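PDB 4CDB: listeriolysin O, which forms oligomeric pores in cholesterol-containing host membranes after binding to them and undergoing a major conformational change that inserts it into the bilayer. Local coordinates for residues A[30-35]-A[351-356]; A[111-116]-A[228-233]; A[222-227]-A[252-257]. One frame throughout, in Å; residues are numbered along the deposited sequence.

How the interactions relate
All three contacts join parts of the large antiparallel sheet, or the loops around it, on the same side of the chain's centre. Interactions 2 and 3 are buried and adjacent, their centres about 8 Å apart: Phe231 of one packs on Tyr254 and Pro225 of the other, and Thr115 N bonds to Asn223 OD1. Interaction 1 is partly exposed and lies about 11 Å from interaction 3, centre to centre, joined to it by the neighbouring strands 345-353 and 252-260; Leu354 also reaches Phe231 and Phe232. Chemistry follows place: sodium, acetate and a lysine in interaction 1, arginine bonds to backbone carbonyls and a serine hydroxyl in interaction 2, and one backbone bond with a tyrosine tip in interaction 3.

Interaction 1: A[30-35]-A[351-356]; sequences LDYNKN and TNFLKD. With NA (sodium ion), chain P; ACT (acetate ion), chain D.
Leu30, Tyr32 and Lys34 of an irregular loop meet Phe353, which ends strand 345-353, and Lys355 just beyond it with the backbones well apart, the CA atoms of Lys34 and Phe353 being 8.3 Å from each other, so that side chains span the gap. The side chains of Tyr32 and Phe353 slide past each other in opposite directions, their ring planes 47° apart. Tyr32 CE2 lies over one face of the Phe353 ring, offset toward its rim and 3.9 Å from Phe353 CD1; Lys34 CB adds a contact with Phe353 CE2 at 3.8 Å. Lys355 sets out with CG anti to the backbone N (chi1 -179°) and stays extended, running past the Tyr32 ring to the Leu30 carbonyl. Its NZ donates to Leu30 O, although the modelled 2.4 Å is doubtfully short, and to acetate O at 2.8 Å; this acetate oxygen sits over the centre of the Tyr32 ring. A sodium ion is bound by Tyr32 OH at 2.5 Å, by Asp356 OD1 at 2.7 Å and by acetate OXT. Tyr32 OH also accepts from a water that accepts from the backbone N of Lys355. The acetate, probably from the crystallisation liquor, thus ties the ammonium to the metal, and its charge with that of Asp356 would help offset the two cations, while the sodium would be expected to polarise the phenol it grips.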
loop_
_atom_site.group_PDB
_atom_site.type_symbol
_atom_site.label_atom_id
_atom_site.label_comp_id
_atom_site.label_asym_id
_atom_site.label_seq_id
_atom_site.Cartn_x
_atom_site.Cartn_y
_atom_site.Cartn_z
ATOM N N LEU A 30 -22.923 31.246 0.037
ATOM C CA LEU A 30 -22.828 29.952 0.703
ATOM C C LEU A 30 -21.655 29.916 1.677
ATOM O O LEU A 30 -20.494 29.971 1.269
ATOM C CB LEU A 30 -22.701 28.824 -0.324
ATOM C CG LEU A 30 -23.870 28.670 -1.301
ATOM C CD1 LEU A 30 -23.632 27.504 -2.243
ATOM C CD2 LEU A 30 -25.173 28.486 -0.545
ATOM N N ASP A 31 -21.966 29.828 2.967
ATOM C CA ASP A 31 -20.943 29.766 4.004
ATOM C C ASP A 31 -20.604 28.329 4.394
ATOM O O ASP A 31 -21.465 27.578 4.852
ATOM C CB ASP A 31 -21.378 30.558 5.240
ATOM C CG ASP A 31 -21.273 32.056 5.037
ATOM O OD1 ASP A 31 -20.139 32.577 5.078
ATOM O OD2 ASP A 31 -22.319 32.713 4.840
ATOM N N TYR A 32 -19.343 27.957 4.206
ATOM C CA TYR A 32 -18.859 26.644 4.611
ATOM C C TYR A 32 -17.345 26.674 4.748
ATOM O O TYR A 32 -16.678 27.518 4.149
ATOM C CB TYR A 32 -19.278 25.568 3.603
ATOM C CG TYR A 32 -18.806 25.818 2.184
ATOM C CD1 TYR A 32 -19.588 26.538 1.289
ATOM C CD2 TYR A 32 -17.585 25.327 1.737
ATOM C CE1 TYR A 32 -19.163 26.769 -0.009
ATOM C CE2 TYR A 32 -17.152 25.552 0.441
ATOM C CZ TYR A 32 -17.946 26.274 -0.428
ATOM O OH TYR A 32 -17.519 26.501 -1.717
ATOM N N ASN A 33 -16.809 25.759 5.547
ATOM C CA ASN A 33 -15.366 25.601 5.658
ATOM C C ASN A 33 -14.876 24.627 4.594
ATOM O O ASN A 33 -15.131 23.425 4.679
ATOM C CB ASN A 33 -14.986 25.104 7.055
ATOM C CG ASN A 33 -13.505 25.267 7.354
ATOM O OD1 ASN A 33 -12.669 25.263 6.450
ATOM N ND2 ASN A 33 -13.175 25.411 8.632
ATOM N N LYS A 34 -14.171 25.153 3.596
ATOM C CA LYS A 34 -13.710 24.350 2.466
ATOM C C LYS A 34 -12.762 23.241 2.913
ATOM O O LYS A 34 -12.602 22.231 2.227
ATOM C CB LYS A 34 -13.021 25.234 1.421
ATOM C CG LYS A 34 -11.605 25.646 1.795
ATOM C CD LYS A 34 -10.865 26.238 0.610
ATOM C CE LYS A 34 -9.387 25.874 0.648
ATOM N NZ LYS A 34 -8.686 26.444 1.831
ATOM N N ASN A 35 -12.140 23.433 4.071
ATOM C CA ASN A 35 -11.178 22.472 4.588
ATOM C C ASN A 35 -11.851 21.317 5.320
ATOM O O ASN A 35 -11.189 20.358 5.715
ATOM C CB ASN A 35 -10.181 23.172 5.513
ATOM C CG ASN A 35 -9.424 24.289 4.818
ATOM O OD1 ASN A 35 -8.869 24.100 3.735
ATOM N ND2 ASN A 35 -9.406 25.464 5.436
ATOM N N THR A 351 -11.124 18.530 -8.275
ATOM C CA THR A 351 -12.357 19.306 -8.234
ATOM C C THR A 351 -12.141 20.680 -7.606
ATOM O O THR A 351 -11.361 20.827 -6.664
ATOM C CB THR A 351 -13.465 18.567 -7.460
ATOM O OG1 THR A 351 -12.946 18.112 -6.205
ATOM C CG2 THR A 351 -13.960 17.374 -8.254
ATOM N N ASN A 352 -12.834 21.682 -8.140
ATOM C CA ASN A 352 -12.798 23.030 -7.585
ATOM C C ASN A 352 -14.191 23.462 -7.159
ATOM O O ASN A 352 -15.165 23.209 -7.868
ATOM C CB ASN A 352 -12.257 24.029 -8.611
ATOM C CG ASN A 352 -10.785 23.825 -8.917
ATOM O OD1 ASN A 352 -10.193 22.813 -8.545
ATOM N ND2 ASN A 352 -10.189 24.789 -9.608
ATOM N N PHE A 353 -14.287 24.110 -6.001
ATOM C CA PHE A 353 -15.549 24.703 -5.571
ATOM C C PHE A 353 -15.924 25.817 -6.543
ATOM O O PHE A 353 -15.063 26.573 -6.985
ATOM C CB PHE A 353 -15.434 25.253 -4.146
ATOM C CG PHE A 353 -15.297 24.187 -3.090
ATOM C CD1 PHE A 353 -16.396 23.437 -2.698
ATOM C CD2 PHE A 353 -14.074 23.945 -2.480
ATOM C CE1 PHE A 353 -16.275 22.457 -1.724
ATOM C CE2 PHE A 353 -13.949 22.966 -1.506
ATOM C CZ PHE A 353 -15.052 22.223 -1.128
ATOM N N LEU A 354 -17.205 25.913 -6.879
ATOM C CA LEU A 354 -17.661 26.922 -7.828
ATOM C C LEU A 354 -17.607 28.326 -7.236
ATOM O O LEU A 354 -17.537 29.313 -7.964
ATOM C CB LEU A 354 -19.082 26.613 -8.311
ATOM C CG LEU A 354 -19.242 26.312 -9.802
ATOM C CD1 LEU A 354 -20.714 26.177 -10.172
ATOM C CD2 LEU A 354 -18.564 27.387 -10.639
ATOM N N LYS A 355 -17.632 28.411 -5.911
ATOM C CA LYS A 355 -17.697 29.704 -5.238
ATOM C C LYS A 355 -16.462 30.573 -5.467
ATOM O O LYS A 355 -16.579 31.742 -5.829
ATOM C CB LYS A 355 -17.935 29.515 -3.740
ATOM C CG LYS A 355 -18.045 30.813 -2.959
ATOM C CD LYS A 355 -18.358 30.539 -1.495
ATOM C CE LYS A 355 -18.456 31.827 -0.696
ATOM N NZ LYS A 355 -18.785 31.575 0.735
ATOM N N ASP A 356 -15.282 30.004 -5.257
ATOM C CA ASP A 356 -14.050 30.776 -5.359
ATOM C C ASP A 356 -12.994 30.065 -6.197
ATOM O O ASP A 356 -11.817 30.418 -6.143
ATOM C CB ASP A 356 -13.497 31.072 -3.961
ATOM C CG ASP A 356 -13.276 29.810 -3.142
ATOM O OD1 ASP A 356 -13.824 28.752 -3.518
ATOM O OD2 ASP A 356 -12.559 29.873 -2.121
HETATM NA NA NA P . -15.251 27.470 -1.667
HETATM C C ACT D . -15.869 29.383 1.061
HETATM O O ACT D . -17.028 29.572 1.492
HETATM O OXT ACT D . -15.596 29.456 -0.156
HETATM C CH3 ACT D . -14.768 29.086 2.035
HETATM O O HOH W 1 -18.961 26.242 -4.196
#

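Interaction 2: A[111-116]-A[228-233]; sequences RDSLTL and PSRFFG
Arg111 and Phe232 form a single beta bridge just before strand 114-118 of the large antiparallel sheet of this cholesterol-dependent cytolysin, where the residues leading into that strand meet the loop between strand 207-222 and helix 238-243. The carbonyl of Phe231 is the main acceptor of the contact, its oxygen taking two protein N-H groups from opposite faces of its plane. Arg111 NE reaches Phe231 O at 2.9 Å in a fairly straight bond (160° at the hydrogen), the oxygen lying in the guanidinium plane; Asp112 N comes from above the carbonyl plane at 3.2 Å. Bends at chi2 and chi3 fold the Arg111 chain back beside Phe231, both side chains pointing the same way. Arg111 NH2 lies over one face of the Phe231 ring, 3.7 Å from Phe231 CG, with guanidinium and ring planes 60° apart. The same NH2 donates to Gly90 O and, weakly, to a water that donates in turn to Phe231 O. Arg111 also takes part in a sodium site with Asn134.

Next along the chain, Arg230 grips Ser113 end-on with two nitrogens: NH1 bonds to Ser113 O at 3.2 Å and NH2 to Ser113 OG at 3.1 Å, both acceptors tilted from the guanidinium plane; Pro7 O is a further partner of NH2. Asp112 adds charge rather than a directed bond, its OD2 standing 3.7 Å from Arg230 NH1 and well out of the guanidinium plane, while its OD1 is bonded to the hydroxyl of Ser10. Leu114 adds an apolar touch, its CB 4.1 Å from Phe231 CE1.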
loop_
_atom_site.group_PDB
_atom_site.type_symbol
_atom_site.label_atom_id
_atom_site.label_comp_id
_atom_site.label_asym_id
_atom_site.label_seq_id
_atom_site.Cartn_x
_atom_site.Cartn_y
_atom_site.Cartn_z
ATOM N N ARG A 111 -26.077 23.486 -19.525
ATOM C CA ARG A 111 -24.744 24.058 -19.417
ATOM C C ARG A 111 -24.506 25.161 -20.438
ATOM O O ARG A 111 -25.128 25.181 -21.500
ATOM C CB ARG A 111 -23.697 22.958 -19.604
ATOM C CG ARG A 111 -23.819 21.810 -18.617
ATOM C CD ARG A 111 -23.558 22.286 -17.200
ATOM N NE ARG A 111 -22.259 22.944 -17.095
ATOM C CZ ARG A 111 -21.106 22.305 -16.930
ATOM N NH1 ARG A 111 -21.085 20.984 -16.840
ATOM N NH2 ARG A 111 -19.974 22.988 -16.853
ATOM N N ASP A 112 -23.600 26.078 -20.109
ATOM C CA ASP A 112 -23.140 27.069 -21.070
ATOM C C ASP A 112 -21.863 26.541 -21.723
ATOM O O ASP A 112 -21.706 25.332 -21.896
ATOM C CB ASP A 112 -22.894 28.416 -20.386
ATOM C CG ASP A 112 -23.019 29.598 -21.341
ATOM O OD1 ASP A 112 -22.817 29.419 -22.561
ATOM O OD2 ASP A 112 -23.312 30.714 -20.862
ATOM N N SER A 113 -20.948 27.438 -22.072
ATOM C CA SER A 113 -19.716 27.041 -22.747
ATOM C C SER A 113 -18.525 26.957 -21.797
ATOM O O SER A 113 -18.522 27.576 -20.732
ATOM C CB SER A 113 -19.398 28.006 -23.892
ATOM O OG SER A 113 -19.169 29.313 -23.396
ATOM N N LEU A 114 -17.522 26.177 -22.192
ATOM C CA LEU A 114 -16.250 26.120 -21.476
ATOM C C LEU A 114 -15.093 25.863 -22.438
ATOM O O LEU A 114 -15.304 25.431 -23.574
ATOM C CB LEU A 114 -16.279 25.064 -20.359
ATOM C CG LEU A 114 -16.737 23.626 -20.630
ATOM C CD1 LEU A 114 -15.741 22.830 -21.466
ATOM C CD2 LEU A 114 -16.999 22.916 -19.312
ATOM N N THR A 115 -13.873 26.130 -21.983
ATOM C CA THR A 115 -12.694 25.849 -22.792
ATOM C C THR A 115 -11.911 24.689 -22.193
ATOM O O THR A 115 -11.551 24.715 -21.014
ATOM C CB THR A 115 -11.765 27.075 -22.913
ATOM O OG1 THR A 115 -12.481 28.163 -23.507
ATOM C CG2 THR A 115 -10.554 26.747 -23.776
ATOM N N LEU A 116 -11.663 23.669 -23.009
ATOM C CA LEU A 116 -10.840 22.537 -22.596
ATOM C C LEU A 116 -9.413 22.715 -23.096
ATOM O O LEU A 116 -9.186 23.251 -24.182
ATOM C CB LEU A 116 -11.413 21.226 -23.134
ATOM C CG LEU A 116 -12.752 20.786 -22.544
ATOM C CD1 LEU A 116 -13.215 19.492 -23.194
ATOM C CD2 LEU A 116 -12.651 20.629 -21.031
ATOM N N PRO A 228 -19.528 32.419 -10.914
ATOM C CA PRO A 228 -20.110 31.100 -10.642
ATOM C C PRO A 228 -21.204 30.730 -11.637
ATOM O O PRO A 228 -21.382 29.553 -11.947
ATOM C CB PRO A 228 -20.702 31.268 -9.240
ATOM C CG PRO A 228 -19.858 32.323 -8.603
ATOM C CD PRO A 228 -19.516 33.278 -9.716
ATOM N N SER A 229 -21.921 31.729 -12.140
ATOM C CA SER A 229 -23.035 31.492 -13.055
ATOM C C SER A 229 -22.605 31.123 -14.475
ATOM O O SER A 229 -23.431 30.694 -15.277
ATOM C CB SER A 229 -23.955 32.714 -13.101
ATOM O OG SER A 229 -23.250 33.865 -13.525
ATOM N N ARG A 230 -21.322 31.292 -14.785
ATOM C CA ARG A 230 -20.829 31.064 -16.146
ATOM C C ARG A 230 -21.025 29.633 -16.647
ATOM O O ARG A 230 -21.179 29.411 -17.844
ATOM C CB ARG A 230 -19.355 31.464 -16.279
ATOM C CG ARG A 230 -19.130 32.787 -16.995
ATOM C CD ARG A 230 -19.816 32.816 -18.358
ATOM N NE ARG A 230 -18.910 32.507 -19.464
ATOM C CZ ARG A 230 -18.905 31.364 -20.144
ATOM N NH1 ARG A 230 -19.762 30.399 -19.840
ATOM N NH2 ARG A 230 -18.041 31.187 -21.135
ATOM N N PHE A 231 -21.017 28.668 -15.734
ATOM C CA PHE A 231 -21.125 27.264 -16.126
ATOM C C PHE A 231 -22.564 26.828 -16.388
ATOM O O PHE A 231 -22.804 25.793 -17.011
ATOM C CB PHE A 231 -20.471 26.351 -15.084
ATOM C CG PHE A 231 -18.984 26.200 -15.258
ATOM C CD1 PHE A 231 -18.354 26.687 -16.393
ATOM C CD2 PHE A 231 -18.218 25.565 -14.292
ATOM C CE1 PHE A 231 -16.986 26.550 -16.561
ATOM C CE2 PHE A 231 -16.851 25.423 -14.453
ATOM C CZ PHE A 231 -16.233 25.917 -15.591
ATOM N N PHE A 232 -23.520 27.624 -15.924
ATOM C CA PHE A 232 -24.926 27.266 -16.066
ATOM C C PHE A 232 -25.544 27.825 -17.339
ATOM O O PHE A 232 -25.164 28.901 -17.804
ATOM C CB PHE A 232 -25.718 27.739 -14.849
ATOM C CG PHE A 232 -25.253 27.131 -13.562
ATOM C CD1 PHE A 232 -25.620 25.840 -13.221
ATOM C CD2 PHE A 232 -24.444 27.847 -12.693
ATOM C CE1 PHE A 232 -25.189 25.273 -12.033
ATOM C CE2 PHE A 232 -24.012 27.287 -11.507
ATOM C CZ PHE A 232 -24.384 26.000 -11.177
ATOM N N GLY A 233 -26.498 27.084 -17.898
ATOM C CA GLY A 233 -27.251 27.552 -19.047
ATOM C C GLY A 233 -28.066 28.783 -18.697
ATOM O O GLY A 233 -28.366 29.020 -17.523
HETATM O O HOH W 2 -20.124 25.094 -18.622
HETATM O O HOH W 3 -23.683 31.548 -18.020
#

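Interaction 3: A[222-227]-A[252-257]; sequences VNEPTR and PAYISS
Val222 and Ser256 make the tight end of this contact, their CA atoms 5.3 Å apart and Val222 N bonded to Ser256 O at 2.9 Å with an angle of 148° at the hydrogen. The Val222 side chain points at the partner strand: CG2, anti to its own carbonyl carbon, rests 3.7 Å from Ile255 O, while Leu114 and Leu116 of strand 114-118 also pack on this valine. Here strands 207-222 and 252-260 pair antiparallel in the large sheet of the cytolysin. Strand 207-222 follows residues 176-189, largely helical in this structure, and 196-205, partly so, both assigned to transmembrane beta strands of the pore. Strand 207-222 ends at Val222; beyond it the chain draws away from strand 252-260 and side chains bridge the gap. Tyr254, buried, has CG between its backbone N and carbonyl carbon (chi1 65°); its CB points toward 222-227, and its OH reaches Glu224 and Pro225. The Glu224 and Tyr254 side chains cross at about a right angle, Glu224 CG touching Tyr254 OH at 3.4 Å, with carboxylate and ring planes 77° apart. Pro225 meets the tyrosine tip to tip but loosely, CD 4.1 Å from Tyr254 OH. That hydroxyl is bonded to Asn357 OD1, and Phe231 packs edge-to-face with the ring. On the solvent side lies Glu224, partly exposed at the rim.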
loop_
_atom_site.group_PDB
_atom_site.type_symbol
_atom_site.label_atom_id
_atom_site.label_comp_id
_atom_site.label_asym_id
_atom_site.label_seq_id
_atom_site.Cartn_x
_atom_site.Cartn_y
_atom_site.Cartn_z
ATOM N N VAL A 222 -10.045 22.491 -17.410
ATOM C CA VAL A 222 -11.096 23.418 -17.815
ATOM C C VAL A 222 -10.763 24.830 -17.343
ATOM O O VAL A 222 -10.113 25.005 -16.313
ATOM C CB VAL A 222 -12.454 22.999 -17.210
ATOM C CG1 VAL A 222 -13.591 23.794 -17.819
ATOM C CG2 VAL A 222 -12.688 21.523 -17.433
ATOM N N ASN A 223 -11.196 25.834 -18.102
ATOM C CA ASN A 223 -11.049 27.228 -17.693
ATOM C C ASN A 223 -11.711 27.480 -16.340
ATOM O O ASN A 223 -12.704 26.838 -16.002
ATOM C CB ASN A 223 -11.667 28.157 -18.739
ATOM C CG ASN A 223 -13.179 28.029 -18.809
ATOM O OD1 ASN A 223 -13.707 27.060 -19.353
ATOM N ND2 ASN A 223 -13.883 29.015 -18.262
ATOM N N GLU A 224 -11.155 28.407 -15.566
ATOM C CA GLU A 224 -11.765 28.796 -14.299
ATOM C C GLU A 224 -12.595 30.062 -14.485
ATOM O O GLU A 224 -12.045 31.147 -14.667
ATOM C CB GLU A 224 -10.701 29.002 -13.216
ATOM C CG GLU A 224 -9.927 27.743 -12.850
ATOM C CD GLU A 224 -8.964 27.954 -11.694
ATOM O OE1 GLU A 224 -8.857 29.099 -11.205
ATOM O OE2 GLU A 224 -8.314 26.973 -11.272
ATOM N N PRO A 225 -13.928 29.923 -14.435
ATOM C CA PRO A 225 -14.843 31.044 -14.679
ATOM C C PRO A 225 -14.727 32.131 -13.614
ATOM O O PRO A 225 -14.568 31.825 -12.430
ATOM C CB PRO A 225 -16.224 30.386 -14.616
ATOM C CG PRO A 225 -16.029 29.190 -13.747
ATOM C CD PRO A 225 -14.650 28.691 -14.071
ATOM N N THR A 226 -14.806 33.388 -14.039
ATOM C CA THR A 226 -14.738 34.513 -13.113
ATOM C C THR A 226 -16.054 34.695 -12.362
ATOM O O THR A 226 -16.102 35.368 -11.333
ATOM C CB THR A 226 -14.396 35.825 -13.843
ATOM O OG1 THR A 226 -15.333 36.040 -14.907
ATOM C CG2 THR A 226 -12.987 35.773 -14.415
ATOM N N ARG A 227 -17.118 34.099 -12.891
ATOM C CA ARG A 227 -18.426 34.135 -12.250
ATOM C C ARG A 227 -18.951 32.718 -12.088
ATOM O O ARG A 227 -18.831 31.901 -13.003
ATOM C CB ARG A 227 -19.419 34.956 -13.074
ATOM C CG ARG A 227 -19.004 36.399 -13.296
ATOM C CD ARG A 227 -19.969 37.106 -14.238
ATOM N NE ARG A 227 -21.338 37.084 -13.729
ATOM C CZ ARG A 227 -22.403 37.480 -14.418
ATOM N NH1 ARG A 227 -22.268 37.931 -15.658
ATOM N NH2 ARG A 227 -23.607 37.420 -13.867
ATOM N N PRO A 252 -21.721 23.497 -4.510
ATOM C CA PRO A 252 -21.483 23.123 -5.905
ATOM C C PRO A 252 -19.992 23.133 -6.236
ATOM O O PRO A 252 -19.253 23.999 -5.762
ATOM C CB PRO A 252 -22.213 24.220 -6.684
ATOM C CG PRO A 252 -22.173 25.404 -5.783
ATOM C CD PRO A 252 -22.294 24.848 -4.387
ATOM N N ALA A 253 -19.559 22.158 -7.027
ATOM C CA ALA A 253 -18.170 22.082 -7.459
ATOM C C ALA A 253 -18.112 21.580 -8.892
ATOM O O ALA A 253 -19.090 21.035 -9.406
ATOM C CB ALA A 253 -17.372 21.166 -6.539
ATOM N N TYR A 254 -16.966 21.766 -9.540
ATOM C CA TYR A 254 -16.774 21.252 -10.890
ATOM C C TYR A 254 -15.466 20.477 -11.021
ATOM O O TYR A 254 -14.503 20.731 -10.295
ATOM C CB TYR A 254 -16.828 22.381 -11.925
ATOM C CG TYR A 254 -15.707 23.390 -11.815
ATOM C CD1 TYR A 254 -15.770 24.424 -10.891
ATOM C CD2 TYR A 254 -14.593 23.317 -12.643
ATOM C CE1 TYR A 254 -14.750 25.351 -10.787
ATOM C CE2 TYR A 254 -13.569 24.241 -12.546
ATOM C CZ TYR A 254 -13.654 25.256 -11.616
ATOM O OH TYR A 254 -12.640 26.179 -11.513
ATOM N N ILE A 255 -15.442 19.525 -11.945
ATOM C CA ILE A 255 -14.222 18.786 -12.232
ATOM C C ILE A 255 -13.290 19.669 -13.061
ATOM O O ILE A 255 -13.535 19.913 -14.244
ATOM C CB ILE A 255 -14.527 17.459 -12.954
ATOM C CG1 ILE A 255 -15.473 16.602 -12.106
ATOM C CG2 ILE A 255 -13.247 16.702 -13.253
ATOM C CD1 ILE A 255 -15.788 15.243 -12.703
ATOM N N SER A 256 -12.227 20.156 -12.425
ATOM C CA SER A 256 -11.316 21.111 -13.049
ATOM C C SER A 256 -10.270 20.453 -13.949
ATOM O O SER A 256 -9.745 21.085 -14.860
ATOM C CB SER A 256 -10.632 21.967 -11.979
ATOM O OG SER A 256 -10.033 21.153 -10.983
ATOM N N SER A 257 -9.975 19.182 -13.692
ATOM C CA SER A 257 -8.963 18.464 -14.462
ATOM C C SER A 257 -9.135 16.956 -14.338
ATOM O O SER A 257 -9.458 16.454 -13.264
ATOM C CB SER A 257 -7.562 18.863 -13.997
ATOM O OG SER A 257 -6.568 18.191 -14.749
#